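Local coordinates for protein Rab GDP-dissociation inhibitor (Saccharomyces cerevisiae, PDB 2BCG) that inhibits GDP dissociation from the Rab GTPase Sec4, acts in the yeast secretory pathway and extracts GDP-bound Ypt7 from vacuolar membranes, at residues Thr177-Tyr182 with Ser190-Ile195; Ser116-Phe121 with Tyr127-Asn132. All coordinates share one frame; numbering follows the deposited sequence. Where two conformers were deposited one is given.

Contact 1: residues Thr177-Tyr182 with Ser190-Ile195; sequences TMDEVY and STKEFI. With GER (geran-8-yl geran), chain C.
Lys192 crosses one face of the Tyr182 ring at a slant and carries its ammonium group on to Asp179. Lys192 CG sits over that face, 3.9 Å from the centroid of the Tyr182 ring and 29° off the normal, a CH-pi contact. Lys192 CG is anti to its carbonyl carbon (chi1 -62°) and the chain is extended beyond it, which lets the methylenes run past Tyr182 CD1 until Lys192 NZ meets Asp179 OD2 at 2.7 Å. This salt bridge uses the syn lone pair of the carboxylate oxygen. One water joins the same corner: it donates to Asp179 O and accepts from Lys192 NZ at 3.2 Å, a second link between the ammonium group and the first turn of helix 178-184.

At the far end of the ring Ile195 completes the packing, with Ile195 CG2 in the ring plane at the edge, 3.5 Å from Tyr182 OH, and Ile195 CD1 3.8 Å from Tyr182 CE2. Met178 CG stands over the rim of the opposite face. The hydroxyl is hydrogen-bonded to Tyr207, which fixes the outer end of the ring. An alanine in place of Tyr182 would probably open a gap between Met178 and the lysine methylenes and leave Tyr207 without its hydroxyl mate.

Further out, Asp179 OD1 has a weak hydrogen bond from Gln209, helices 144-159 and 212-229 pack against Met178 and Ile195, and a Thr177-Glu180 capping box starts helix 178-184. Phe194 CZ reaches GER C19 at 3.6 Å. The helices are thus joined by an ion pair on the partly exposed side and buried aromatic-aliphatic packing beside it.

Contact 2: residues Ser116-Phe121 with Tyr127-Asn132; sequences SGSYVF and YKVPAN. With GER (geran-8-yl geran), chain C.
Lys128 CB rests over one face of the Tyr119 ring, 3.9 Å from its centroid and 22° off the normal, in a CH-pi contact between directly paired residues. Tyr119 CG sits beside the backbone N (chi1 -73°), which turns the ring across to the neighbouring strand, Tyr119 CD2 coming to 3.5 Å from Lys128 N. The backbones beneath are tightly joined. Val120 and Tyr127 exchange two hydrogen bonds, and Ser118 O takes a third from Val129 N at 2.8 Å, in the carbonyl plane. Tyr119 CA adds a CA-H...O contact to Tyr127 O at 3.2 Å.

This is an antiparallel beta hairpin, strands 118-122 and 125-128, with Tyr119 and Lys128 as a non-hydrogen-bonded pair and Val120 and Tyr127 as a hydrogen-bonded one. Strand 118-122 continues the sheet through backbone bonds to strand 330-334, while 125-128 is the outermost strand within the chain.

Val120 and Val129 seem to meet more loosely, though Val120 has two conformers and the fit is doubtful. The lysine end is the more polar, water-containing side of the contact: the Lys128 side chain bends at its last torsion (chi4 -76°), and Lys128 CE passes Ser116 O and Gly117 CA. A water fills in between the segments here, accepting from Ser118 N and Lys128 NZ and lying 2.7 Å from Val129 O. The ammonium group also makes a salt bridge to Glu135 and a hydrogen bond to Lys231 O, so it is held from several directions. Past the strand, Pro130 O comes within 3.4 Å of GER C14, where the chain borders the lipid.

In the fold
Contact 2 is the more buried of the two, a hairpin at the margin of the mixed sheet held by backbone hydrogen bonds; contact 1 is partly buried and joins two helices mainly through side chains, with one bridging water. Each contains a lysine whose methylene lies over a tyrosine face, but the ammonium of Lys192 is paired across its own contact, whereas that of Lys128 finds its charged partner in Glu135, beyond the hairpin. Their centres are about 19 Å apart, and they touch where Phe194 CZ packs on Val129 CG1 at 3.8 Å. Beside that junction, Phe194 and Pro130 line the same geranylgeranyl pocket, one from a helix and one from the chain following a strand.

Contact 1: residues Thr177-Tyr182 with Ser190-Ile195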
ATOM      1  N   THR A 177      36.623   5.761   0.376  1.00 27.07           N
ATOM      2  CA  THR A 177      35.469   6.338   1.087  1.00 25.78           C
ATOM      3  C   THR A 177      34.751   7.324   0.155  1.00 24.91           C
ATOM      4  O   THR A 177      35.293   7.753  -0.879  1.00 23.11           O
ATOM      5  CB  THR A 177      35.891   7.106   2.369  1.00 25.99           C
ATOM      6  OG1 THR A 177      36.583   8.304   1.995  1.00 25.89           O
ATOM      7  CG2 THR A 177      36.797   6.257   3.276  1.00 26.35           C
ATOM      8  N   MET A 178      33.521   7.690   0.514  1.00 23.81           N
ATOM      9  CA  MET A 178      32.800   8.652  -0.291  1.00 23.18           C
ATOM     10  C   MET A 178      33.498  10.012  -0.276  1.00 22.62           C
ATOM     11  O   MET A 178      33.508  10.684  -1.293  1.00 21.86           O
ATOM     12  CB  MET A 178      31.329   8.758   0.135  1.00 22.78           C
ATOM     13  CG  MET A 178      30.460   9.348  -0.956  1.00 23.45           C
ATOM     14  SD  MET A 178      30.582   8.569  -2.585  1.00 22.96           S
ATOM     15  CE  MET A 178      29.847   9.804  -3.639  1.00 23.70           C
ATOM     16  N   ASP A 179      34.090  10.400   0.852  1.00 23.94           N
ATOM     17  CA  ASP A 179      34.859  11.657   0.912  1.00 24.97           C
ATOM     18  C   ASP A 179      36.019  11.674  -0.098  1.00 24.83           C
ATOM     19  O   ASP A 179      36.278  12.694  -0.731  1.00 24.39           O
ATOM     20  CB  ASP A 179      35.407  11.903   2.314  1.00 25.83           C
ATOM     21  CG  ASP A 179      35.197  13.332   2.781  1.00 28.26           C
ATOM     22  OD1 ASP A 179      35.439  13.594   3.989  1.00 33.73           O
ATOM     23  OD2 ASP A 179      34.770  14.179   1.966  1.00 30.01           O
ATOM     24  N   GLU A 180      36.695  10.528  -0.249  1.00 25.18           N
ATOM     25  CA  GLU A 180      37.764  10.394  -1.231  1.00 25.19           C
ATOM     26  C   GLU A 180      37.252  10.478  -2.653  1.00 24.48           C
ATOM     27  O   GLU A 180      37.902  11.053  -3.520  1.00 24.67           O
ATOM     28  CB  GLU A 180      38.542   9.092  -1.019  1.00 25.27           C
ATOM     29  CG  GLU A 180      39.346   9.087   0.272  1.00 27.71           C
ATOM     30  CD  GLU A 180      40.051   7.765   0.513  1.00 29.36           C
ATOM     31  OE1 GLU A 180      39.585   6.724  -0.004  1.00 29.09           O
ATOM     32  OE2 GLU A 180      41.074   7.777   1.226  1.00 32.55           O
ATOM     33  N   VAL A 181      36.050   9.953  -2.900  1.00 24.05           N
ATOM     34  CA  VAL A 181      35.434  10.094  -4.202  1.00 23.51           C
ATOM     35  C   VAL A 181      35.139  11.585  -4.495  1.00 23.06           C
ATOM     36  O   VAL A 181      35.392  12.076  -5.599  1.00 23.21           O
ATOM     37  CB  VAL A 181      34.129   9.219  -4.323  1.00 23.24           C
ATOM     38  CG1 VAL A 181      33.333   9.600  -5.550  1.00 23.86           C
ATOM     39  CG2 VAL A 181      34.462   7.726  -4.350  1.00 24.42           C
ATOM     40  N   TYR A 182      34.634  12.302  -3.482  1.00 22.25           N
ATOM     41  CA  TYR A 182      34.328  13.721  -3.623  1.00 20.88           C
ATOM     42  C   TYR A 182      35.620  14.493  -3.948  1.00 21.77           C
ATOM     43  O   TYR A 182      35.625  15.369  -4.827  1.00 22.14           O
ATOM     44  CB  TYR A 182      33.688  14.261  -2.335  1.00 19.41           C
ATOM     45  CG  TYR A 182      32.209  13.891  -2.055  1.00 18.01           C
ATOM     46  CD1 TYR A 182      31.771  13.713  -0.743  1.00 17.66           C
ATOM     47  CD2 TYR A 182      31.276  13.750  -3.091  1.00 19.60           C
ATOM     48  CE1 TYR A 182      30.411  13.437  -0.445  1.00 16.69           C
ATOM     49  CE2 TYR A 182      29.893  13.459  -2.812  1.00 17.37           C
ATOM     50  CZ  TYR A 182      29.496  13.305  -1.479  1.00 17.30           C
ATOM     51  OH  TYR A 182      28.154  13.020  -1.209  1.00 18.32           O
ATOM     52  N   SER A 190      29.466  22.245   0.738  1.00 26.40           N
ATOM     53  CA  SER A 190      28.036  22.451   0.436  1.00 25.99           C
ATOM     54  C   SER A 190      27.554  21.467  -0.647  1.00 24.56           C
ATOM     55  O   SER A 190      26.441  20.938  -0.554  1.00 23.72           O
ATOM     56  CB  SER A 190      27.701  23.909   0.098  1.00 26.71           C
ATOM     57  OG  SER A 190      28.475  24.384  -0.973  1.00 30.07           O
ATOM     58  N   THR A 191      28.410  21.181  -1.627  1.00 23.17           N
ATOM     59  CA  THR A 191      28.084  20.210  -2.691  1.00 22.36           C
ATOM     60  C   THR A 191      28.027  18.797  -2.135  1.00 21.42           C
ATOM     61  O   THR A 191      27.123  18.010  -2.479  1.00 19.58           O
ATOM     62  CB  THR A 191      29.078  20.308  -3.863  1.00 22.61           C
ATOM     63  OG1 THR A 191      28.979  21.605  -4.441  1.00 25.85           O
ATOM     64  CG2 THR A 191      28.796  19.305  -4.941  1.00 20.95           C
ATOM     65  N   LYS A 192      28.945  18.484  -1.234  1.00 21.96           N
ATOM     66  CA  LYS A 192      28.914  17.189  -0.567  1.00 22.34           C
ATOM     67  C   LYS A 192      27.572  17.018   0.145  1.00 22.50           C
ATOM     68  O   LYS A 192      26.955  15.962  -0.005  1.00 22.50           O
ATOM     69  CB  LYS A 192      30.074  17.022   0.408  1.00 23.63           C
ATOM     70  CG  LYS A 192      31.468  17.062  -0.206  1.00 24.39           C
ATOM     71  CD  LYS A 192      32.449  16.788   0.931  1.00 26.45           C
ATOM     72  CE  LYS A 192      33.836  17.296   0.637  1.00 26.62           C
ATOM     73  NZ  LYS A 192      34.752  16.915   1.759  1.00 26.63           N
ATOM     74  N   GLU A 193      27.127  18.039   0.895  1.00 22.97           N
ATOM     75  CA  GLU A 193      25.853  17.977   1.662  1.00 23.75           C
ATOM     76  C   GLU A 193      24.681  17.758   0.720  1.00 22.12           C
ATOM     77  O   GLU A 193      23.808  16.918   0.978  1.00 21.67           O
ATOM     78  CB  GLU A 193      25.619  19.243   2.515  1.00 24.20           C
ATOM     79  CG  GLU A 193      24.104  19.575   2.763  1.00 27.38           C
ATOM     80  CD  GLU A 193      23.864  20.749   3.709  1.00 26.20           C
ATOM     81  OE1 GLU A 193      23.248  21.779   3.302  1.00 31.53           O
ATOM     82  OE2 GLU A 193      24.280  20.629   4.867  1.00 31.24           O
ATOM     83  N   PHE A 194      24.675  18.492  -0.383  1.00 20.25           N
ATOM     84  CA  PHE A 194      23.618  18.354  -1.383  1.00 19.31           C
ATOM     85  C   PHE A 194      23.564  16.942  -1.978  1.00 18.90           C
ATOM     86  O   PHE A 194      22.496  16.314  -2.046  1.00 18.18           O
ATOM     87  CB  PHE A 194      23.755  19.379  -2.508  1.00 19.37           C
ATOM     88  CG  PHE A 194      22.753  19.174  -3.593  1.00 20.20           C
ATOM     89  CD1 PHE A 194      21.440  19.667  -3.467  1.00 20.53           C
ATOM     90  CD2 PHE A 194      23.085  18.418  -4.723  1.00 19.61           C
ATOM     91  CE1 PHE A 194      20.495  19.426  -4.479  1.00 20.90           C
ATOM     92  CE2 PHE A 194      22.149  18.166  -5.729  1.00 20.67           C
ATOM     93  CZ  PHE A 194      20.850  18.679  -5.611  1.00 21.55           C
ATOM     94  N   ILE A 195      24.705  16.424  -2.434  1.00 18.78           N
ATOM     95  CA  ILE A 195      24.715  15.090  -3.012  1.00 17.99           C
ATOM     96  C   ILE A 195      24.333  14.054  -1.965  1.00 18.03           C
ATOM     97  O   ILE A 195      23.455  13.209  -2.224  1.00 19.05           O
ATOM     98  CB  ILE A 195      26.097  14.722  -3.593  1.00 17.10           C
ATOM     99  CG1 ILE A 195      26.385  15.633  -4.781  1.00 17.93           C
ATOM    100  CG2 ILE A 195      26.134  13.215  -4.020  1.00 18.33           C
ATOM    101  CD1 ILE A 195      27.880  15.625  -5.188  1.00 18.76           C
TER
HETATM  102  C1  GER C4000      19.579   9.519 -18.786  1.00 64.05           C
HETATM  103  C2  GER C4000      18.914  10.888 -18.536  1.00 64.74           C
HETATM  104  C3  GER C4000      19.643  12.050 -18.243  1.00 63.65           C
HETATM  105  C4  GER C4000      21.181  12.020 -18.166  1.00 64.36           C
HETATM  106  C5  GER C4000      18.913  13.392 -17.999  1.00 63.21           C
HETATM  107  C6  GER C4000      18.135  13.429 -16.668  1.00 67.19           C
HETATM  108  C7  GER C4000      18.898  13.922 -15.598  1.00 59.43           C
HETATM  109  C8  GER C4000      19.036  13.345 -14.326  1.00 64.88           C
HETATM  110  C9  GER C4000      18.329  12.020 -14.021  1.00 61.02           C
HETATM  111  C10 GER C4000      19.930  13.990 -13.237  1.00 55.16           C
HETATM  112  C11 GER C4000      19.252  14.933 -12.218  1.00 62.53           C
HETATM  113  C12 GER C4000      20.235  15.805 -11.725  1.00 52.76           C
HETATM  114  C13 GER C4000      20.482  16.365 -10.461  1.00 59.15           C
HETATM  115  C14 GER C4000      19.583  16.074  -9.249  1.00 54.56           C
HETATM  116  C15 GER C4000      21.703  17.293 -10.309  1.00 50.32           C
HETATM  117  C16 GER C4000      21.483  18.488  -9.371  1.00 55.88           C
HETATM  118  C17 GER C4000      21.970  19.675  -9.924  1.00 53.63           C
HETATM  119  C18 GER C4000      22.125  20.942  -9.344  1.00 52.09           C
HETATM  120  C19 GER C4000      21.760  21.257  -7.887  1.00 52.11           C
HETATM  121  C20 GER C4000      22.685  22.073 -10.194  1.00 52.59           C
HETATM  122  O   HOH W   1      36.572  15.357  -0.319  1.00 31.72           O

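Contact 2: residues Ser116-Phe121 with Tyr127-Asn132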
ATOM      1  N   SER A 116       5.283  15.678  -6.959  1.00 13.84           N
ATOM      2  CA  SER A 116       5.661  16.843  -7.815  1.00 15.61           C
ATOM      3  C   SER A 116       7.115  17.279  -7.743  1.00 16.43           C
ATOM      4  O   SER A 116       7.679  17.814  -8.733  1.00 18.09           O
ATOM      5  CB  SER A 116       4.773  18.048  -7.507  1.00 15.75           C
ATOM      6  OG  SER A 116       3.427  17.643  -7.497  1.00 21.42           O
ATOM      7  N   GLY A 117       7.745  17.067  -6.612  1.00 14.79           N
ATOM      8  CA  GLY A 117       9.139  17.498  -6.486  1.00 14.11           C
ATOM      9  C   GLY A 117       9.703  17.201  -5.133  1.00 14.28           C
ATOM     10  O   GLY A 117       8.951  16.829  -4.224  1.00 14.12           O
ATOM     11  N   SER A 118      11.026  17.361  -5.012  1.00 14.99           N
ATOM     12  CA  SER A 118      11.750  17.258  -3.730  1.00 14.90           C
ATOM     13  C   SER A 118      12.423  18.613  -3.553  1.00 14.52           C
ATOM     14  O   SER A 118      13.067  19.107  -4.493  1.00 16.55           O
ATOM     15  CB  SER A 118      12.784  16.125  -3.766  1.00 16.38           C
ATOM     16  OG  SER A 118      13.572  16.087  -2.578  1.00 15.76           O
ATOM     17  N   TYR A 119      12.264  19.206  -2.360  1.00 12.80           N
ATOM     18  CA  TYR A 119      12.801  20.547  -2.027  1.00 13.19           C
ATOM     19  C   TYR A 119      13.799  20.414  -0.920  1.00 13.13           C
ATOM     20  O   TYR A 119      13.617  19.592  -0.034  1.00 13.52           O
ATOM     21  CB  TYR A 119      11.681  21.487  -1.550  1.00 13.65           C
ATOM     22  CG  TYR A 119      10.773  21.938  -2.660  1.00 13.61           C
ATOM     23  CD1 TYR A 119       9.893  21.050  -3.264  1.00 14.56           C
ATOM     24  CD2 TYR A 119      10.793  23.243  -3.086  1.00 13.88           C
ATOM     25  CE1 TYR A 119       9.057  21.456  -4.286  1.00 16.54           C
ATOM     26  CE2 TYR A 119       9.975  23.667  -4.117  1.00 16.45           C
ATOM     27  CZ  TYR A 119       9.112  22.759  -4.717  1.00 15.34           C
ATOM     28  OH  TYR A 119       8.261  23.164  -5.735  1.00 19.50           O
ATOM     29  N   VAL A 120      14.851  21.229  -0.971  1.00 13.20           N
ATOM     30  CA  VAL A 120      15.860  21.234   0.071  1.00 13.92           C
ATOM     31  C   VAL A 120      15.866  22.586   0.759  1.00 13.96           C
ATOM     32  O   VAL A 120      15.726  23.615   0.103  1.00 14.13           O
ATOM     33  CB  VAL A 120      17.274  20.824  -0.474  0.70 14.55           C
ATOM     34  CG1 VAL A 120      17.887  21.894  -1.429  0.70 15.02           C
ATOM     35  CG2 VAL A 120      18.224  20.476   0.661  0.70 14.15           C
ATOM     36  N   PHE A 121      15.968  22.559   2.087  1.00 13.50           N
ATOM     37  CA  PHE A 121      16.041  23.756   2.926  1.00 14.67           C
ATOM     38  C   PHE A 121      17.467  24.281   2.999  1.00 16.16           C
ATOM     39  O   PHE A 121      18.407  23.520   3.237  1.00 15.74           O
ATOM     40  CB  PHE A 121      15.558  23.331   4.311  1.00 15.29           C
ATOM     41  CG  PHE A 121      15.538  24.401   5.362  1.00 15.80           C
ATOM     42  CD1 PHE A 121      14.344  25.040   5.708  1.00 17.47           C
ATOM     43  CD2 PHE A 121      16.685  24.683   6.096  1.00 15.74           C
ATOM     44  CE1 PHE A 121      14.287  25.955   6.765  1.00 18.24           C
ATOM     45  CE2 PHE A 121      16.648  25.603   7.135  1.00 17.92           C
ATOM     46  CZ  PHE A 121      15.458  26.253   7.464  1.00 18.74           C
ATOM     47  N   TYR A 127      14.249  25.169  -1.735  1.00 14.77           N
ATOM     48  CA  TYR A 127      14.649  25.198  -3.165  1.00 15.48           C
ATOM     49  C   TYR A 127      14.289  23.869  -3.820  1.00 15.88           C
ATOM     50  O   TYR A 127      14.629  22.814  -3.278  1.00 15.63           O
ATOM     51  CB  TYR A 127      16.177  25.400  -3.267  1.00 16.68           C
ATOM     52  CG  TYR A 127      16.647  26.699  -2.672  1.00 16.53           C
ATOM     53  CD1 TYR A 127      16.755  27.842  -3.479  1.00 18.56           C
ATOM     54  CD2 TYR A 127      16.938  26.811  -1.313  1.00 17.94           C
ATOM     55  CE1 TYR A 127      17.140  29.055  -2.949  1.00 19.17           C
ATOM     56  CE2 TYR A 127      17.323  28.034  -0.768  1.00 16.88           C
ATOM     57  CZ  TYR A 127      17.426  29.144  -1.604  1.00 17.97           C
ATOM     58  OH  TYR A 127      17.810  30.365  -1.112  1.00 21.04           O
ATOM     59  N   LYS A 128      13.637  23.901  -4.986  1.00 15.03           N
ATOM     60  CA  LYS A 128      13.332  22.644  -5.646  1.00 16.67           C
ATOM     61  C   LYS A 128      14.635  22.020  -6.167  1.00 15.92           C
ATOM     62  O   LYS A 128      15.424  22.675  -6.891  1.00 15.81           O
ATOM     63  CB  LYS A 128      12.285  22.772  -6.761  1.00 16.94           C
ATOM     64  CG  LYS A 128      11.870  21.389  -7.352  1.00 18.52           C
ATOM     65  CD  LYS A 128      11.073  21.489  -8.658  1.00 19.53           C
ATOM     66  CE  LYS A 128      10.525  20.107  -9.067  1.00 21.13           C
ATOM     67  NZ  LYS A 128      11.596  19.221  -9.657  1.00 21.88           N
ATOM     68  N   VAL A 129      14.858  20.767  -5.802  1.00 16.19           N
ATOM     69  CA  VAL A 129      15.993  20.006  -6.310  1.00 16.41           C
ATOM     70  C   VAL A 129      15.742  19.716  -7.791  1.00 16.64           C
ATOM     71  O   VAL A 129      14.663  19.238  -8.150  1.00 16.12           O
ATOM     72  CB  VAL A 129      16.171  18.673  -5.564  1.00 16.29           C
ATOM     73  CG1 VAL A 129      17.253  17.785  -6.234  1.00 17.17           C
ATOM     74  CG2 VAL A 129      16.475  18.897  -4.084  1.00 16.03           C
ATOM     75  N   PRO A 130      16.713  20.024  -8.668  1.00 16.69           N
ATOM     76  CA  PRO A 130      16.492  19.755 -10.103  1.00 16.99           C
ATOM     77  C   PRO A 130      16.062  18.319 -10.449  1.00 17.35           C
ATOM     78  O   PRO A 130      16.510  17.347  -9.838  1.00 17.61           O
ATOM     79  CB  PRO A 130      17.857  20.099 -10.750  1.00 16.82           C
ATOM     80  CG  PRO A 130      18.451  21.102  -9.855  1.00 16.80           C
ATOM     81  CD  PRO A 130      18.001  20.714  -8.425  1.00 16.09           C
ATOM     82  N   ALA A 131      15.159  18.230 -11.418  1.00 18.97           N
ATOM     83  CA  ALA A 131      14.666  16.955 -11.916  1.00 20.01           C
ATOM     84  C   ALA A 131      14.947  16.819 -13.405  1.00 21.36           C
ATOM     85  O   ALA A 131      14.583  15.810 -14.018  1.00 22.56           O
ATOM     86  CB  ALA A 131      13.154  16.812 -11.626  1.00 20.69           C
ATOM     87  N   ASN A 132      15.566  17.852 -13.990  1.00 21.05           N
ATOM     88  CA  ASN A 132      15.952  17.815 -15.410  1.00 21.33           C
ATOM     89  C   ASN A 132      17.112  18.777 -15.670  1.00 20.88           C
ATOM     90  O   ASN A 132      17.510  19.524 -14.777  1.00 20.64           O
ATOM     91  CB  ASN A 132      14.732  18.093 -16.309  1.00 21.70           C
ATOM     92  CG  ASN A 132      14.151  19.483 -16.113  1.00 24.18           C
ATOM     93  OD1 ASN A 132      14.882  20.447 -15.905  1.00 24.78           O
ATOM     94  ND2 ASN A 132      12.821  19.593 -16.176  1.00 27.10           N
TER
HETATM   95  C1  GER C4000      19.579   9.519 -18.786  1.00 64.05           C
HETATM   96  C2  GER C4000      18.914  10.888 -18.536  1.00 64.74           C
HETATM   97  C3  GER C4000      19.643  12.050 -18.243  1.00 63.65           C
HETATM   98  C4  GER C4000      21.181  12.020 -18.166  1.00 64.36           C
HETATM   99  C5  GER C4000      18.913  13.392 -17.999  1.00 63.21           C
HETATM  100  C6  GER C4000      18.135  13.429 -16.668  1.00 67.19           C
HETATM  101  C7  GER C4000      18.898  13.922 -15.598  1.00 59.43           C
HETATM  102  C8  GER C4000      19.036  13.345 -14.326  1.00 64.88           C
HETATM  103  C9  GER C4000      18.329  12.020 -14.021  1.00 61.02           C
HETATM  104  C10 GER C4000      19.930  13.990 -13.237  1.00 55.16           C
HETATM  105  C11 GER C4000      19.252  14.933 -12.218  1.00 62.53           C
HETATM  106  C12 GER C4000      20.235  15.805 -11.725  1.00 52.76           C
HETATM  107  C13 GER C4000      20.482  16.365 -10.461  1.00 59.15           C
HETATM  108  C14 GER C4000      19.583  16.074  -9.249  1.00 54.56           C
HETATM  109  C15 GER C4000      21.703  17.293 -10.309  1.00 50.32           C
HETATM  110  C16 GER C4000      21.483  18.488  -9.371  1.00 55.88           C
HETATM  111  C17 GER C4000      21.970  19.675  -9.924  1.00 53.63           C
HETATM  112  C18 GER C4000      22.125  20.942  -9.344  1.00 52.09           C
HETATM  113  C19 GER C4000      21.760  21.257  -7.887  1.00 52.11           C
HETATM  114  C20 GER C4000      22.685  22.073 -10.194  1.00 52.59           C
HETATM  115  O   HOH W   2      12.551  17.650  -7.463  1.00 20.30           O